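Local coordinates for protein ORF10 (Moritella marina, PDB 6RIW) that probably elongates acyl chains by decarboxylative Claisen condensation, as the ketosynthase-chain length factor didomain of a polyunsaturated fatty acid synthase, at residues A[30-35]-A[364-369]; A[123-128]-A[228-233]; A[222-227]-A[369-374]; A[239-244]-A[256-261]; A[248-253]-A[328-333]. One frame throughout, in Å; residues are numbered along the deposited sequence.

Interaction 1: residues A[30-35]-A[364-369]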
# COMPACT_ATOMS: atom_id res chain seq x y z
N GLN A 30 -5.70 -18.02 -25.48
CA GLN A 30 -6.77 -17.04 -25.36
C GLN A 30 -6.23 -15.66 -25.02
O GLN A 30 -5.41 -15.51 -24.10
CB GLN A 30 -7.76 -17.48 -24.28
CG GLN A 30 -9.15 -16.92 -24.45
CD GLN A 30 -9.90 -17.64 -25.54
OE1 GLN A 30 -9.82 -18.87 -25.66
NE2 GLN A 30 -10.61 -16.88 -26.37
N ASP A 31 -6.70 -14.65 -25.74
CA ASP A 31 -6.45 -13.25 -25.40
C ASP A 31 -7.60 -12.77 -24.52
O ASP A 31 -8.75 -12.78 -24.95
CB ASP A 31 -6.34 -12.41 -26.67
CG ASP A 31 -5.83 -11.00 -26.42
OD1 ASP A 31 -5.92 -10.49 -25.27
OD2 ASP A 31 -5.35 -10.37 -27.38
N CYS A 32 -7.28 -12.37 -23.28
CA CYS A 32 -8.28 -11.95 -22.31
C CYS A 32 -8.34 -10.44 -22.11
O CYS A 32 -9.04 -9.97 -21.20
CB CYS A 32 -8.02 -12.64 -20.97
SG CYS A 32 -7.93 -14.47 -21.11
N ARG A 33 -7.63 -9.66 -22.93
CA ARG A 33 -7.65 -8.21 -22.84
C ARG A 33 -8.88 -7.66 -23.57
O ARG A 33 -9.43 -8.30 -24.46
CB ARG A 33 -6.35 -7.64 -23.42
CG ARG A 33 -5.08 -8.29 -22.82
CD ARG A 33 -3.83 -8.06 -23.66
NE ARG A 33 -4.02 -8.54 -25.03
CZ ARG A 33 -3.38 -8.06 -26.09
NH1 ARG A 33 -2.49 -7.08 -25.95
NH2 ARG A 33 -3.64 -8.54 -27.30
N SER A 34 -9.32 -6.46 -23.16
CA SER A 34 -10.54 -5.88 -23.71
C SER A 34 -10.52 -4.37 -23.51
O SER A 34 -9.62 -3.82 -22.88
CB SER A 34 -11.79 -6.50 -23.06
OG SER A 34 -11.85 -6.20 -21.67
N LYS A 35 -11.53 -3.70 -24.06
CA LYS A 35 -11.66 -2.26 -23.90
C LYS A 35 -12.46 -1.93 -22.65
O LYS A 35 -13.49 -2.54 -22.37
CB LYS A 35 -12.33 -1.64 -25.13
CG LYS A 35 -11.50 -1.80 -26.40
CD LYS A 35 -12.28 -1.35 -27.62
CE LYS A 35 -11.42 -0.53 -28.56
NZ LYS A 35 -12.27 0.19 -29.56
N SER A 364 1.13 -11.36 -21.79
CA SER A 364 0.63 -11.35 -23.16
C SER A 364 -0.87 -11.66 -23.20
O SER A 364 -1.61 -11.03 -23.96
CB SER A 364 1.42 -12.34 -24.03
OG SER A 364 1.25 -13.70 -23.61
N ASN A 365 -1.32 -12.61 -22.36
CA ASN A 365 -2.74 -13.00 -22.37
C ASN A 365 -3.60 -12.02 -21.60
O ASN A 365 -4.76 -11.80 -21.98
CB ASN A 365 -2.95 -14.38 -21.74
CG ASN A 365 -2.05 -15.45 -22.30
OD1 ASN A 365 -0.87 -15.50 -21.97
ND2 ASN A 365 -2.63 -16.36 -23.08
N LEU A 366 -3.08 -11.48 -20.48
CA LEU A 366 -3.93 -10.83 -19.48
C LEU A 366 -3.73 -9.33 -19.36
O LEU A 366 -4.58 -8.66 -18.76
CB LEU A 366 -3.67 -11.42 -18.09
CG LEU A 366 -3.83 -12.91 -17.90
CD1 LEU A 366 -3.55 -13.27 -16.45
CD2 LEU A 366 -5.22 -13.29 -18.30
N GLY A 367 -2.63 -8.80 -19.87
CA GLY A 367 -2.16 -7.49 -19.48
C GLY A 367 -1.32 -7.55 -18.21
O GLY A 367 -1.05 -8.62 -17.65
N HIS A 368 -0.91 -6.38 -17.75
CA HIS A 368 -0.07 -6.24 -16.56
C HIS A 368 -0.98 -5.94 -15.37
O HIS A 368 -1.52 -4.84 -15.25
CB HIS A 368 0.97 -5.13 -16.78
CG HIS A 368 1.87 -4.86 -15.61
ND1 HIS A 368 1.79 -5.56 -14.43
CD2 HIS A 368 2.90 -4.00 -15.47
CE1 HIS A 368 2.71 -5.11 -13.59
NE2 HIS A 368 3.40 -4.17 -14.20
N LEU A 369 -1.15 -6.93 -14.49
CA LEU A 369 -2.08 -6.82 -13.37
C LEU A 369 -1.52 -6.02 -12.18
O LEU A 369 -2.07 -6.11 -11.07
CB LEU A 369 -2.50 -8.22 -12.91
CG LEU A 369 -3.79 -8.79 -13.51
CD1 LEU A 369 -3.78 -8.76 -15.04
CD2 LEU A 369 -4.13 -10.19 -12.97
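Cys-32 and Asn-365 tie the loop after helix 19-27 to helix 363-366, the short helix whose last residues begin the Asn-Leu-Gly-His sequence of a ketosynthase. Cys-32 N donates to Asn-365 O at 2.9 Å. Asn-365 answers with its side chain. Asn-365 ND2 donates to Gln-30 O at 3.1 Å, with an N-H...O angle of 161°. That oxygen lies near the plane of the amide, while the donor is tilted from the plane of the carbonyl. One asparagine therefore holds the loop at two residues, once as acceptor and once as donor. Beside these bonds, Cys-32 CB rests on Leu-366 CD2 at 3.9 Å.

Arg-33 lies over the end of the helix. Arg-33 CG is 3.6 Å from Asn-365 O. Ser-364 O sits over one face of the guanidinium, 3.6 Å from Arg-33 NE. Asp-31 fixes the rotation of this flat group by a side-on salt bridge in the guanidinium plane. Arg-33 NE meets Asp-31 OD1 at 2.7 Å, and Arg-33 NH2 meets Asp-31 OD2. Asp-31 OD1 also accepts from Arg-33 N, on the opposite face of the carboxylate from NE. This bond to the backbone two residues on is an Asx turn.

Gly-367, with positive phi, leads the chain out of the helix. His-368 follows and touches Cys-196, consistent with the active-site region of the family. Helix 19-27 covers one flank, with Leu-26 against Asn-365 and Phe-22 against Leu-366. Ser-34 lies in the short strand that pairs with strand 62-64.

Interaction 2: residues A[123-128]-A[228-233]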
# COMPACT_ATOMS: atom_id res chain seq x y z
N SER A 123 -1.99 1.35 -3.13
CA SER A 123 -2.47 2.43 -2.29
C SER A 123 -3.14 3.52 -3.11
O SER A 123 -2.86 4.70 -2.90
CB SER A 123 -1.30 3.01 -1.48
OG SER A 123 -0.87 2.08 -0.51
N PHE A 124 -4.00 3.14 -4.06
CA PHE A 124 -4.68 4.08 -4.95
C PHE A 124 -6.16 4.21 -4.59
O PHE A 124 -6.75 3.28 -4.05
CB PHE A 124 -4.64 3.59 -6.40
CG PHE A 124 -3.30 3.69 -7.07
CD1 PHE A 124 -2.24 4.36 -6.50
CD2 PHE A 124 -3.13 3.10 -8.32
CE1 PHE A 124 -1.02 4.44 -7.16
CE2 PHE A 124 -1.93 3.18 -8.99
CZ PHE A 124 -0.87 3.86 -8.40
N PRO A 125 -6.80 5.32 -4.97
CA PRO A 125 -8.27 5.40 -4.85
C PRO A 125 -8.93 4.21 -5.53
O PRO A 125 -8.43 3.70 -6.54
CB PRO A 125 -8.61 6.70 -5.58
CG PRO A 125 -7.33 7.58 -5.42
CD PRO A 125 -6.19 6.56 -5.46
N THR A 126 -10.06 3.79 -4.99
CA THR A 126 -10.87 2.75 -5.59
C THR A 126 -12.18 3.35 -6.10
O THR A 126 -12.50 4.52 -5.85
CB THR A 126 -11.19 1.61 -4.61
OG1 THR A 126 -12.06 2.10 -3.58
CG2 THR A 126 -9.90 1.02 -3.99
N LYS A 127 -12.96 2.52 -6.81
CA LYS A 127 -14.22 3.04 -7.31
C LYS A 127 -15.15 3.43 -6.16
O LYS A 127 -15.90 4.41 -6.28
CB LYS A 127 -14.89 2.01 -8.23
CG LYS A 127 -14.03 1.65 -9.45
CD LYS A 127 -14.83 0.75 -10.43
CE LYS A 127 -15.10 -0.62 -9.79
NZ LYS A 127 -13.85 -1.44 -9.53
N SER A 128 -15.03 2.76 -5.01
CA SER A 128 -15.86 3.07 -3.85
C SER A 128 -15.29 4.21 -3.01
O SER A 128 -16.05 5.03 -2.49
CB SER A 128 -16.05 1.83 -2.98
OG SER A 128 -16.69 0.80 -3.72
N PRO A 228 -9.94 2.43 -12.23
CA PRO A 228 -9.31 2.38 -13.55
C PRO A 228 -9.02 3.74 -14.16
O PRO A 228 -8.04 3.87 -14.92
CB PRO A 228 -10.33 1.59 -14.39
CG PRO A 228 -11.05 0.72 -13.37
CD PRO A 228 -11.16 1.60 -12.14
N MET A 229 -9.82 4.77 -13.87
CA MET A 229 -9.51 6.10 -14.40
C MET A 229 -8.21 6.63 -13.82
O MET A 229 -7.40 7.23 -14.54
CB MET A 229 -10.65 7.08 -14.13
CG MET A 229 -10.35 8.47 -14.66
SD MET A 229 -11.54 9.73 -14.18
CE MET A 229 -12.96 9.14 -15.10
N PHE A 230 -7.98 6.39 -12.52
CA PHE A 230 -6.73 6.80 -11.89
C PHE A 230 -5.55 6.05 -12.48
O PHE A 230 -4.50 6.66 -12.75
CB PHE A 230 -6.82 6.54 -10.38
CG PHE A 230 -5.68 7.14 -9.58
CD1 PHE A 230 -4.51 6.42 -9.36
CD2 PHE A 230 -5.81 8.41 -9.04
CE1 PHE A 230 -3.46 6.98 -8.62
CE2 PHE A 230 -4.78 8.97 -8.29
CZ PHE A 230 -3.60 8.25 -8.09
N VAL A 231 -5.72 4.74 -12.73
CA VAL A 231 -4.65 3.93 -13.30
C VAL A 231 -4.32 4.37 -14.72
O VAL A 231 -3.15 4.51 -15.11
CB VAL A 231 -5.05 2.44 -13.27
CG1 VAL A 231 -4.06 1.62 -14.09
CG2 VAL A 231 -5.14 1.96 -11.83
N ASN A 232 -5.35 4.56 -15.53
CA ASN A 232 -5.10 4.81 -16.95
C ASN A 232 -4.61 6.23 -17.19
O ASN A 232 -3.82 6.46 -18.11
CB ASN A 232 -6.38 4.52 -17.74
CG ASN A 232 -6.62 3.03 -17.93
OD1 ASN A 232 -6.27 2.20 -17.07
ND2 ASN A 232 -7.20 2.67 -19.07
N MET A 233 -5.07 7.19 -16.40
CA MET A 233 -4.46 8.52 -16.46
C MET A 233 -2.98 8.46 -16.12
O MET A 233 -2.16 9.15 -16.74
CB MET A 233 -5.19 9.49 -15.52
CG MET A 233 -6.59 9.86 -15.98
SD MET A 233 -6.61 10.75 -17.56
CE MET A 233 -8.39 10.81 -17.88
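Pro-125 and Phe-230 face each other with CA atoms 7.3 Å apart, where the irregular loop 123-128 passes the first turns of helix 228-237. The two chains run in opposite senses, so Lys-127 comes next to Pro-228. No hydrogen bond crosses, and side chains carry the contact. Phe-230 CG is anti to the backbone N (chi1 -170°). The ring beyond it is used on two sides. Its rim atom CE1 stands 3.5 Å above the plane of the Phe-124 ring, over the centre. The two planes meet at 54°, an edge-to-face pair. Over a face of Phe-230 itself lies Pro-125 CD, 3.9 Å from the ring centroid and 6° off the normal. This is a CH-pi contact. Val-231 CG2 closes in at the edge of the Phe-124 ring, 4.2 Å from Phe-124 CD2. Further on, the aliphatic part of Lys-127 crosses Pro-228, CG to CD 3.9 Å. Its NZ turns elsewhere, to a salt bridge with Asp-88. Tyr-637 and His-589, both from the second ketosynthase-like half, cover Phe-230 and Pro-125. This places the contact beside the second half, consistent with a pseudo-dimer junction like the dimer interface of ketosynthases.

Interaction 3: residues A[222-227]-A[369-374]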
# COMPACT_ATOMS: atom_id res chain seq x y z
N ALA A 222 -2.38 -11.24 -3.71
CA ALA A 222 -2.41 -9.83 -4.05
C ALA A 222 -3.72 -9.49 -4.75
O ALA A 222 -4.41 -10.37 -5.26
CB ALA A 222 -1.23 -9.44 -4.95
N VAL A 223 -4.02 -8.20 -4.78
CA VAL A 223 -5.23 -7.68 -5.41
C VAL A 223 -4.84 -6.36 -6.06
O VAL A 223 -4.00 -5.62 -5.54
CB VAL A 223 -6.39 -7.52 -4.39
CG1 VAL A 223 -5.99 -6.55 -3.27
CG2 VAL A 223 -7.66 -7.03 -5.08
N SER A 224 -5.39 -6.13 -7.25
CA SER A 224 -5.24 -4.90 -8.01
C SER A 224 -6.66 -4.50 -8.39
O SER A 224 -7.25 -5.09 -9.30
CB SER A 224 -4.35 -5.13 -9.24
OG SER A 224 -4.49 -4.10 -10.21
N ALA A 225 -7.22 -3.52 -7.68
CA ALA A 225 -8.59 -3.06 -7.94
C ALA A 225 -8.71 -1.55 -7.74
O ALA A 225 -9.69 -1.04 -7.18
CB ALA A 225 -9.59 -3.78 -7.03
N ALA A 226 -7.69 -0.82 -8.16
CA ALA A 226 -7.75 0.63 -8.13
C ALA A 226 -8.76 1.15 -9.15
O ALA A 226 -9.11 0.48 -10.13
CB ALA A 226 -6.37 1.22 -8.43
N ASP A 227 -9.20 2.39 -8.93
CA ASP A 227 -10.04 3.12 -9.87
C ASP A 227 -9.36 3.11 -11.23
O ASP A 227 -8.27 3.69 -11.40
CB ASP A 227 -10.27 4.55 -9.37
CG ASP A 227 -11.05 5.42 -10.36
OD1 ASP A 227 -11.51 4.90 -11.41
OD2 ASP A 227 -11.21 6.63 -10.08
N LEU A 369 -1.15 -6.93 -14.49
CA LEU A 369 -2.08 -6.82 -13.37
C LEU A 369 -1.52 -6.02 -12.18
O LEU A 369 -2.07 -6.11 -11.07
CB LEU A 369 -2.50 -8.22 -12.91
CG LEU A 369 -3.79 -8.79 -13.51
CD1 LEU A 369 -3.78 -8.76 -15.04
CD2 LEU A 369 -4.13 -10.19 -12.97
N LEU A 370 -0.43 -5.27 -12.36
CA LEU A 370 0.07 -4.32 -11.36
C LEU A 370 0.45 -5.08 -10.09
O LEU A 370 1.30 -5.99 -10.15
CB LEU A 370 -1.00 -3.24 -11.19
CG LEU A 370 -1.47 -2.57 -12.49
CD1 LEU A 370 -2.55 -1.51 -12.22
CD2 LEU A 370 -0.28 -1.94 -13.22
N THR A 371 -0.11 -4.74 -8.91
CA THR A 371 0.29 -5.44 -7.69
C THR A 371 -0.01 -6.93 -7.76
O THR A 371 0.65 -7.72 -7.09
CB THR A 371 -0.39 -4.80 -6.48
OG1 THR A 371 -1.76 -4.55 -6.79
CG2 THR A 371 0.29 -3.47 -6.19
N ALA A 372 -0.97 -7.33 -8.59
CA ALA A 372 -1.31 -8.74 -8.71
C ALA A 372 -0.60 -9.44 -9.86
O ALA A 372 -0.92 -10.59 -10.16
CB ALA A 372 -2.83 -8.90 -8.90
N ALA A 373 0.36 -8.77 -10.52
CA ALA A 373 0.92 -9.32 -11.76
C ALA A 373 1.64 -10.64 -11.52
O ALA A 373 1.63 -11.52 -12.39
CB ALA A 373 1.89 -8.32 -12.40
N GLY A 374 2.29 -10.80 -10.37
CA GLY A 374 2.97 -12.05 -10.12
C GLY A 374 2.04 -13.23 -9.93
O GLY A 374 2.46 -14.37 -10.11
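Ser-224 is the residue most covered here, set against the turn at Leu-369 to Ala-372. Ser-224 CB lies 3.1 Å from Leu-369 O, a tight fit. Ser-224 OG is anti to the backbone N (chi1 162°) and sits 3.7 Å from Leu-370 CB. The same OG makes a weak hydrogen bond to Gly-260 O on strand 259-270. Thr-371 supplies the hydrogen bond of the contact. Its OG1 donates to Val-223 O at 2.8 Å, from above the carbonyl plane, with a C=O...O angle of 126°. The hydroxyl also lies against Ser-224 CB, so a single oxygen meets two successive strand residues. Ala-222 completes the strand side. Its CB touches Thr-371 O at 3.3 Å, an oxygen that takes a hydrogen bond from Ser-199 OG. Between Ala-222 and Ser-224 comes the methyl of Ala-372, whose CB is 4.3 Å from Ala-222 CB and 4.1 Å from Ser-224 CB. Small residues let the backbones come close. Strand 217-224 lies between strands 115-120 and 259-270. The loop leads into helix 374-387. It comes from the second part of the ketosynthase and packs on a strand of the first part, within the thiolase-like fold.

Interaction 4: residues A[239-244]-A[256-261]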
# COMPACT_ATOMS: atom_id res chain seq x y z
N GLN A 239 3.32 7.82 -20.51
CA GLN A 239 3.46 7.39 -21.91
C GLN A 239 3.81 5.89 -22.00
O GLN A 239 4.62 5.46 -22.83
CB GLN A 239 4.51 8.22 -22.64
CG GLN A 239 4.17 9.69 -22.80
CD GLN A 239 5.30 10.45 -23.48
OE1 GLN A 239 5.90 9.96 -24.43
NE2 GLN A 239 5.60 11.64 -22.97
N ALA A 240 3.18 5.09 -21.14
CA ALA A 240 3.47 3.67 -21.06
C ALA A 240 2.63 2.83 -22.01
O ALA A 240 2.99 1.68 -22.29
CB ALA A 240 3.28 3.16 -19.63
N TYR A 241 1.52 3.37 -22.52
CA TYR A 241 0.69 2.68 -23.50
C TYR A 241 1.33 2.74 -24.90
O TYR A 241 1.95 3.74 -25.26
CB TYR A 241 -0.70 3.31 -23.55
CG TYR A 241 -1.56 3.08 -22.33
CD1 TYR A 241 -1.90 1.80 -21.92
CD2 TYR A 241 -2.08 4.16 -21.60
CE1 TYR A 241 -2.70 1.59 -20.79
CE2 TYR A 241 -2.89 3.97 -20.49
CZ TYR A 241 -3.19 2.69 -20.09
OH TYR A 241 -3.99 2.47 -19.00
N PRO A 242 1.17 1.69 -25.71
CA PRO A 242 1.87 1.65 -27.01
C PRO A 242 1.25 2.59 -28.04
O PRO A 242 0.04 2.56 -28.28
CB PRO A 242 1.75 0.18 -27.44
CG PRO A 242 0.52 -0.32 -26.75
CD PRO A 242 0.45 0.43 -25.43
N ALA A 243 2.09 3.41 -28.67
CA ALA A 243 1.59 4.35 -29.66
C ALA A 243 1.02 3.62 -30.87
O ALA A 243 0.03 4.08 -31.45
CB ALA A 243 2.70 5.32 -30.08
N ASN A 244 1.58 2.46 -31.24
CA ASN A 244 1.05 1.67 -32.34
C ASN A 244 -0.01 0.66 -31.89
O ASN A 244 -0.39 -0.22 -32.67
CB ASN A 244 2.19 0.96 -33.07
CG ASN A 244 2.83 -0.14 -32.25
OD1 ASN A 244 2.53 -0.30 -31.06
ND2 ASN A 244 3.72 -0.91 -32.87
N GLY A 256 4.67 -0.83 -25.68
CA GLY A 256 4.14 -0.47 -24.38
C GLY A 256 3.36 -1.61 -23.78
O GLY A 256 3.37 -2.74 -24.29
N LEU A 257 2.68 -1.30 -22.68
CA LEU A 257 1.88 -2.28 -21.95
C LEU A 257 0.42 -1.86 -21.94
O LEU A 257 0.07 -0.70 -22.20
CB LEU A 257 2.39 -2.45 -20.50
CG LEU A 257 2.44 -1.19 -19.60
CD1 LEU A 257 1.08 -0.83 -18.97
CD2 LEU A 257 3.46 -1.40 -18.49
N PHE A 258 -0.43 -2.83 -21.62
CA PHE A 258 -1.79 -2.60 -21.15
C PHE A 258 -1.85 -3.04 -19.69
O PHE A 258 -1.25 -4.06 -19.32
CB PHE A 258 -2.83 -3.39 -21.94
CG PHE A 258 -2.89 -3.05 -23.41
CD1 PHE A 258 -2.57 -1.79 -23.88
CD2 PHE A 258 -3.29 -4.02 -24.32
CE1 PHE A 258 -2.65 -1.48 -25.25
CE2 PHE A 258 -3.38 -3.74 -25.69
CZ PHE A 258 -3.05 -2.48 -26.16
N ALA A 259 -2.55 -2.27 -18.86
CA ALA A 259 -2.69 -2.58 -17.44
C ALA A 259 -3.89 -3.49 -17.21
O ALA A 259 -4.63 -3.83 -18.14
CB ALA A 259 -2.81 -1.29 -16.64
N GLY A 260 -4.10 -3.91 -15.96
CA GLY A 260 -5.12 -4.91 -15.68
C GLY A 260 -5.45 -4.93 -14.20
O GLY A 260 -4.86 -4.20 -13.39
N GLU A 261 -6.41 -5.77 -13.85
CA GLU A 261 -6.91 -5.86 -12.49
C GLU A 261 -7.22 -7.32 -12.18
O GLU A 261 -7.27 -8.17 -13.08
CB GLU A 261 -8.16 -4.97 -12.31
CG GLU A 261 -9.19 -5.22 -13.39
CD GLU A 261 -10.46 -4.37 -13.22
OE1 GLU A 261 -10.38 -3.26 -12.65
OE2 GLU A 261 -11.54 -4.84 -13.66
O HOH W 1 -4.87 -0.33 -19.21
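Gly-256 and Pro-242 close the base of a loop that leads from helix 228-237 to strand 259-270 of the thiolase fold. Gly-256 has no side chain to hold it off: a CB would clash with Ala-240 O and Pro-242 N. Gly-256 N is 3.6 Å from Pro-242 CB, and Gly-256 CA is 3.2 Å from Ala-240 O. Leu-257 gives the direct hydrogen bond. Its N donates to Ala-240 O at 3.0 Å, with an N-H...O angle of 161°. Its CG lies between the backbone N and the carbonyl carbon (chi1 58°), near the methyl of Ala-240. Leu-257 O is buried by carbon. Tyr-241 CD1 comes to 3.2 Å of Leu-257 O, and Pro-242 CD to 3.4 Å. The model has no polar partner for this oxygen. Phe-258 comes next. Its side chain crosses Pro-242 at about a right angle, and its CE1 is 3.6 Å from Pro-242 CD. Tyr-241 CD1 lies at the edge of the same ring, near its plane. His-62 and His-247 also meet the Phe-258 ring, while the Phe-258 backbone bonds with His-368. Ala-259 follows, and a water spans the two segments. Ala-259 N donates to this water at 3.0 Å, and the water is hydrogen-bonded to Tyr-241 OH at 2.9 Å.

Interaction 5: residues A[248-253]-A[328-333]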
# COMPACT_ATOMS: atom_id res chain seq x y z
N ALA A 248 2.81 -6.54 -26.79
CA ALA A 248 3.25 -7.89 -27.16
C ALA A 248 4.58 -8.18 -26.48
O ALA A 248 5.65 -7.95 -27.05
CB ALA A 248 3.39 -8.02 -28.67
N PRO A 249 4.53 -8.71 -25.25
CA PRO A 249 5.78 -9.00 -24.53
C PRO A 249 6.72 -9.86 -25.36
O PRO A 249 6.30 -10.84 -25.98
CB PRO A 249 5.29 -9.74 -23.27
CG PRO A 249 3.88 -9.25 -23.08
CD PRO A 249 3.33 -9.06 -24.48
N PHE A 250 7.99 -9.46 -25.40
CA PHE A 250 9.12 -10.08 -26.10
C PHE A 250 9.12 -9.77 -27.60
O PHE A 250 10.07 -10.17 -28.29
CB PHE A 250 9.18 -11.61 -25.92
CG PHE A 250 9.57 -12.04 -24.54
CD1 PHE A 250 10.74 -11.58 -23.96
CD2 PHE A 250 8.77 -12.91 -23.82
CE1 PHE A 250 11.12 -11.99 -22.68
CE2 PHE A 250 9.14 -13.32 -22.54
CZ PHE A 250 10.32 -12.85 -21.97
N ASP A 251 8.11 -9.08 -28.13
CA ASP A 251 8.02 -8.86 -29.57
C ASP A 251 8.68 -7.54 -29.96
O ASP A 251 8.52 -6.53 -29.27
CB ASP A 251 6.56 -8.87 -30.04
CG ASP A 251 6.44 -8.91 -31.57
OD1 ASP A 251 6.60 -7.84 -32.20
OD2 ASP A 251 6.20 -10.00 -32.13
N GLN A 252 9.44 -7.57 -31.07
CA GLN A 252 10.14 -6.38 -31.55
C GLN A 252 9.20 -5.19 -31.77
O GLN A 252 9.62 -4.04 -31.65
CB GLN A 252 10.87 -6.68 -32.86
CG GLN A 252 12.03 -7.64 -32.77
CD GLN A 252 12.66 -7.90 -34.14
OE1 GLN A 252 12.68 -7.01 -34.99
NE2 GLN A 252 13.15 -9.12 -34.35
N ASN A 253 7.94 -5.45 -32.11
CA ASN A 253 7.02 -4.38 -32.48
C ASN A 253 6.23 -3.82 -31.29
O ASN A 253 5.49 -2.84 -31.47
CB ASN A 253 6.03 -4.87 -33.55
CG ASN A 253 6.72 -5.44 -34.78
OD1 ASN A 253 7.27 -4.70 -35.59
ND2 ASN A 253 6.70 -6.77 -34.92
N ILE A 328 11.62 -19.88 -17.31
CA ILE A 328 11.46 -18.69 -16.47
C ILE A 328 10.22 -17.93 -16.92
O ILE A 328 10.10 -17.56 -18.09
CB ILE A 328 12.68 -17.77 -16.52
CG1 ILE A 328 13.92 -18.49 -15.99
CG2 ILE A 328 12.42 -16.49 -15.73
CD1 ILE A 328 15.17 -17.77 -16.32
N GLU A 329 9.31 -17.69 -15.99
CA GLU A 329 8.18 -16.81 -16.26
C GLU A 329 8.67 -15.39 -16.01
O GLU A 329 9.01 -15.03 -14.87
CB GLU A 329 6.98 -17.19 -15.39
CG GLU A 329 5.82 -16.18 -15.43
CD GLU A 329 5.10 -16.10 -16.78
OE1 GLU A 329 5.19 -17.04 -17.62
OE2 GLU A 329 4.41 -15.07 -16.98
N CYS A 330 8.79 -14.62 -17.08
CA CYS A 330 9.47 -13.33 -17.02
C CYS A 330 8.54 -12.21 -16.62
O CYS A 330 7.31 -12.33 -16.70
CB CYS A 330 10.11 -12.99 -18.36
SG CYS A 330 11.38 -14.17 -18.82
N HIS A 331 9.15 -11.10 -16.22
CA HIS A 331 8.38 -9.90 -15.91
C HIS A 331 7.80 -9.26 -17.17
O HIS A 331 6.70 -8.70 -17.13
CB HIS A 331 9.27 -8.92 -15.15
CG HIS A 331 8.67 -7.56 -14.99
ND1 HIS A 331 7.61 -7.32 -14.15
CD2 HIS A 331 8.99 -6.38 -15.56
CE1 HIS A 331 7.29 -6.04 -14.21
NE2 HIS A 331 8.11 -5.44 -15.06
N ALA A 332 8.53 -9.38 -18.30
CA ALA A 332 8.21 -8.83 -19.63
C ALA A 332 6.81 -8.26 -19.81
O ALA A 332 5.85 -9.00 -20.04
CB ALA A 332 8.41 -9.90 -20.69
N THR A 333 6.68 -6.93 -19.75
CA THR A 333 5.39 -6.28 -19.84
C THR A 333 5.03 -5.86 -21.26
O THR A 333 3.88 -5.47 -21.48
CB THR A 333 5.36 -5.02 -19.00
OG1 THR A 333 6.30 -4.09 -19.56
CG2 THR A 333 5.71 -5.32 -17.55
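Phe-250 is the bump of this contact, and Cys-330 and Ala-332 form the hollow that receives it. CZ leads. Phe-250 CZ is 3.6 Å from Cys-330 SG and equally close to Cys-330 CB. The sulfur lies in the plane of the ring, at its edge, with Cys-330 SG 5.0 Å from the centroid of Phe-250. This is a sulfur-aromatic contact. Ala-332 CB fills a different side. Ala-332 CB stands 3.7 Å above one face of the Phe-250 ring, offset toward the rim, and makes a CH-pi contact. The ring is therefore bounded by a methyl over its face and by a cysteine at its edge. Leu-396, from another loop, also touches it.

Pro-249 is the second, flatter bump. Pro-249 CB presses on Ala-332 O at 3.4 Å, and its CG reaches past toward the carbonyl carbon of Thr-333. Ala-332 O has a polar partner of its own, Ser-361 OG. Both bumps are corners of one type II beta turn, from Ala-248 to Asp-251. Asp-251 N bonds back to Ala-248 O at 2.9 Å, and the positive phi of Phe-250 (78°) fits the third position of such a turn. The hollow belongs to the His-Ala-Thr loop that follows strand 327-329, a sequence motif of ketosynthases. His-331 in that loop touches Cys-196.

Next to the beta turn, Asn-253 N donates to Asp-251 OD1 at 2.7 Å, an Asx turn. Glu-342 of helix 336-350 accepts from the backbone N of both His-331 and Ala-332.

How the interactions relate
All five contacts lie in the ketosynthase half. Interactions 2 and 3 are nearest the middle of the chain. Interactions 3 and 5 are wholly buried. Interaction 3 has small side chains and one hydroxyl bond, while interaction 2 is aromatic and faces the second half. They meet where Pro-125 and Asp-227 bond through their backbones. Interactions 1, 4 and 5 lie further out. Interaction 1 is the most polar of these, partly buried, with a salt bridge inside 30-35. Interaction 4 mixes a backbone bond with a water, and interaction 5 is apolar. A backbone bond joins interactions 1 and 4. Asn-244 and Asn-253 join interactions 4 and 5. Interactions 1 and 3 share Leu-369.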